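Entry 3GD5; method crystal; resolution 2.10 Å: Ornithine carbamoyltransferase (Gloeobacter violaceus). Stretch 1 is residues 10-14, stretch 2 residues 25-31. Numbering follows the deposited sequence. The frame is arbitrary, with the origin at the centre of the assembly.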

# COMPACT_ATOMS: atom_id res chain seq x y z
N THR A 10 12.12 -42.32 26.07
CA THR A 10 13.19 -41.95 25.09
C THR A 10 13.52 -40.46 25.22
O THR A 10 12.64 -39.65 25.52
CB THR A 10 12.74 -42.25 23.64
OG1 THR A 10 12.49 -43.66 23.51
CG2 THR A 10 13.81 -41.84 22.63
N ARG A 11 14.79 -40.12 25.01
CA ARG A 11 15.23 -38.73 25.08
C ARG A 11 15.23 -38.17 23.67
O ARG A 11 15.52 -38.88 22.70
CB ARG A 11 16.66 -38.63 25.62
CG ARG A 11 16.87 -39.15 27.02
CD ARG A 11 18.35 -39.05 27.40
NE ARG A 11 18.67 -39.78 28.62
CZ ARG A 11 18.66 -41.10 28.73
NH1 ARG A 11 18.35 -41.86 27.68
NH2 ARG A 11 18.95 -41.67 29.89
N PHE A 12 14.92 -36.88 23.55
CA PHE A 12 14.90 -36.23 22.24
C PHE A 12 15.95 -35.14 22.25
O PHE A 12 16.45 -34.76 23.31
CB PHE A 12 13.54 -35.58 21.99
CG PHE A 12 12.40 -36.55 22.05
CD1 PHE A 12 11.99 -37.24 20.92
CD2 PHE A 12 11.74 -36.78 23.26
CE1 PHE A 12 10.94 -38.14 20.99
CE2 PHE A 12 10.69 -37.68 23.33
CZ PHE A 12 10.30 -38.36 22.19
N ARG A 13 16.30 -34.63 21.07
CA ARG A 13 17.25 -33.54 20.98
C ARG A 13 16.47 -32.31 21.43
O ARG A 13 15.25 -32.36 21.58
CB ARG A 13 17.71 -33.35 19.55
CG ARG A 13 18.46 -34.52 18.97
CD ARG A 13 19.12 -34.09 17.68
NE ARG A 13 19.65 -35.23 16.95
CZ ARG A 13 20.24 -35.14 15.77
NH1 ARG A 13 20.39 -33.96 15.18
NH2 ARG A 13 20.68 -36.24 15.17
N PRO A 14 17.16 -31.18 21.64
CA PRO A 14 16.48 -29.95 22.07
C PRO A 14 15.44 -29.42 21.08
O PRO A 14 14.36 -28.98 21.49
CB PRO A 14 17.64 -28.97 22.25
CG PRO A 14 18.78 -29.86 22.62
CD PRO A 14 18.62 -31.01 21.66
N ALA A 25 14.03 -44.48 16.46
CA ALA A 25 13.52 -44.68 17.81
C ALA A 25 12.76 -43.47 18.37
O ALA A 25 11.71 -43.61 19.00
CB ALA A 25 14.67 -45.04 18.75
N GLN A 26 13.28 -42.29 18.14
CA GLN A 26 12.63 -41.09 18.64
C GLN A 26 11.31 -40.81 17.91
O GLN A 26 10.34 -40.36 18.52
CB GLN A 26 13.61 -39.92 18.52
CG GLN A 26 14.92 -40.22 19.25
CD GLN A 26 15.97 -39.16 19.04
OE1 GLN A 26 16.36 -38.87 17.91
NE2 GLN A 26 16.45 -38.57 20.13
N LEU A 27 11.27 -41.13 16.62
CA LEU A 27 10.06 -40.90 15.84
C LEU A 27 8.91 -41.76 16.35
O LEU A 27 7.78 -41.28 16.49
CB LEU A 27 10.32 -41.19 14.36
CG LEU A 27 9.13 -40.97 13.42
CD1 LEU A 27 8.55 -39.57 13.62
CD2 LEU A 27 9.59 -41.17 11.97
N HIS A 28 9.20 -43.03 16.64
CA HIS A 28 8.17 -43.94 17.14
C HIS A 28 7.64 -43.49 18.50
O HIS A 28 6.43 -43.50 18.74
CB HIS A 28 8.71 -45.38 17.23
CG HIS A 28 8.87 -46.05 15.90
ND1 HIS A 28 10.07 -46.08 15.22
CD2 HIS A 28 7.97 -46.67 15.10
CE1 HIS A 28 9.90 -46.69 14.06
NE2 HIS A 28 8.63 -47.05 13.96
N ALA A 29 8.55 -43.11 19.38
CA ALA A 29 8.15 -42.65 20.71
C ALA A 29 7.18 -41.48 20.55
O ALA A 29 6.10 -41.45 21.16
CB ALA A 29 9.37 -42.21 21.50
N LEU A 30 7.56 -40.53 19.71
CA LEU A 30 6.75 -39.35 19.44
C LEU A 30 5.37 -39.78 18.96
O LEU A 30 4.35 -39.34 19.50
CB LEU A 30 7.43 -38.50 18.36
CG LEU A 30 6.85 -37.10 18.15
CD1 LEU A 30 6.93 -36.31 19.45
CD2 LEU A 30 7.62 -36.41 17.04
N LEU A 31 5.34 -40.66 17.96
CA LEU A 31 4.09 -41.16 17.40
C LEU A 31 3.25 -41.86 18.47
O LEU A 31 2.02 -41.74 18.50
CB LEU A 31 4.38 -42.12 16.24
CG LEU A 31 4.97 -41.50 14.98
CD1 LEU A 31 5.31 -42.58 13.96
CD2 LEU A 31 3.97 -40.52 14.38

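Residues 10-14 form a segment without regular secondary structure, extended through R11 to R13, and its first four residues lie against a helix, of which residues 25-31 are an internal portion. By CA position the stretches are nearest at F12 and Q26, whose CA atoms are 6.5 Å apart. The contact is small, burying 295 Å² over both sides, and it is organised round Q26 and F12, with T10 adding a smaller apolar contribution.

Q26 covers the most surface. Its CA-to-CB bond points sideways relative to the loop, but the side chain, with chi1 in m and chi2 in t, extends until its amide reaches the loop backbone. There NE2 of Q26 donates a hydrogen bond to the carbonyl O of R11, at 2.8 Å and with an N-H...O angle of 166°, short and nearly linear. This is the one hydrogen bond between the stretches. Because the acceptor is a main-chain carbonyl, the R11 side chain is not needed for the pairing, and its CA-to-CB bond indeed points away from the helix. The other end of the Q26 amide, OE1, is hydrogen-bonded to a residue just beyond the stretches, so both polar atoms of the group are engaged.

F12 supplies the principal apolar contact. Its CA-to-CB bond also runs sideways, yet chi1 in m brings the ring in beside the helix. The ring edge meets the helix backbone: CE1 of F12 lies 3.4 Å from the carbonyl O of Q26, close to the ring plane. O of Q26 already accepts the helical hydrogen bond from N of L30 at 3.0 Å, and the aromatic C-H edge, which carries a slight positive charge, is a suitable neighbour for it. Farther along the helix, CZ of F12 packs 4.0 Å from CB of A29, and CE1 of F12 lies 4.4 Å from CB of L30, a looser contact with a buried leucine. Nearer the loop backbone, CD1 of F12 sits 3.9 Å from CB of Q26, so that the glutamine meets the ring through its aliphatic base while its amide binds the loop.

T10, at the N-terminal end of the loop stretch, extends the contact. Its CA-to-CB bond points toward the helix, and methyl CG2 of T10 rests 3.9 Å from CG of Q26, a van der Waals contact with the aliphatic part of that side chain. OG1 of T10 approaches CB of A29 at 4.0 Å, where the methyl group offers no hydrogen-bonding partner. A29 therefore touches both T10 and F12 through its single side-chain carbon.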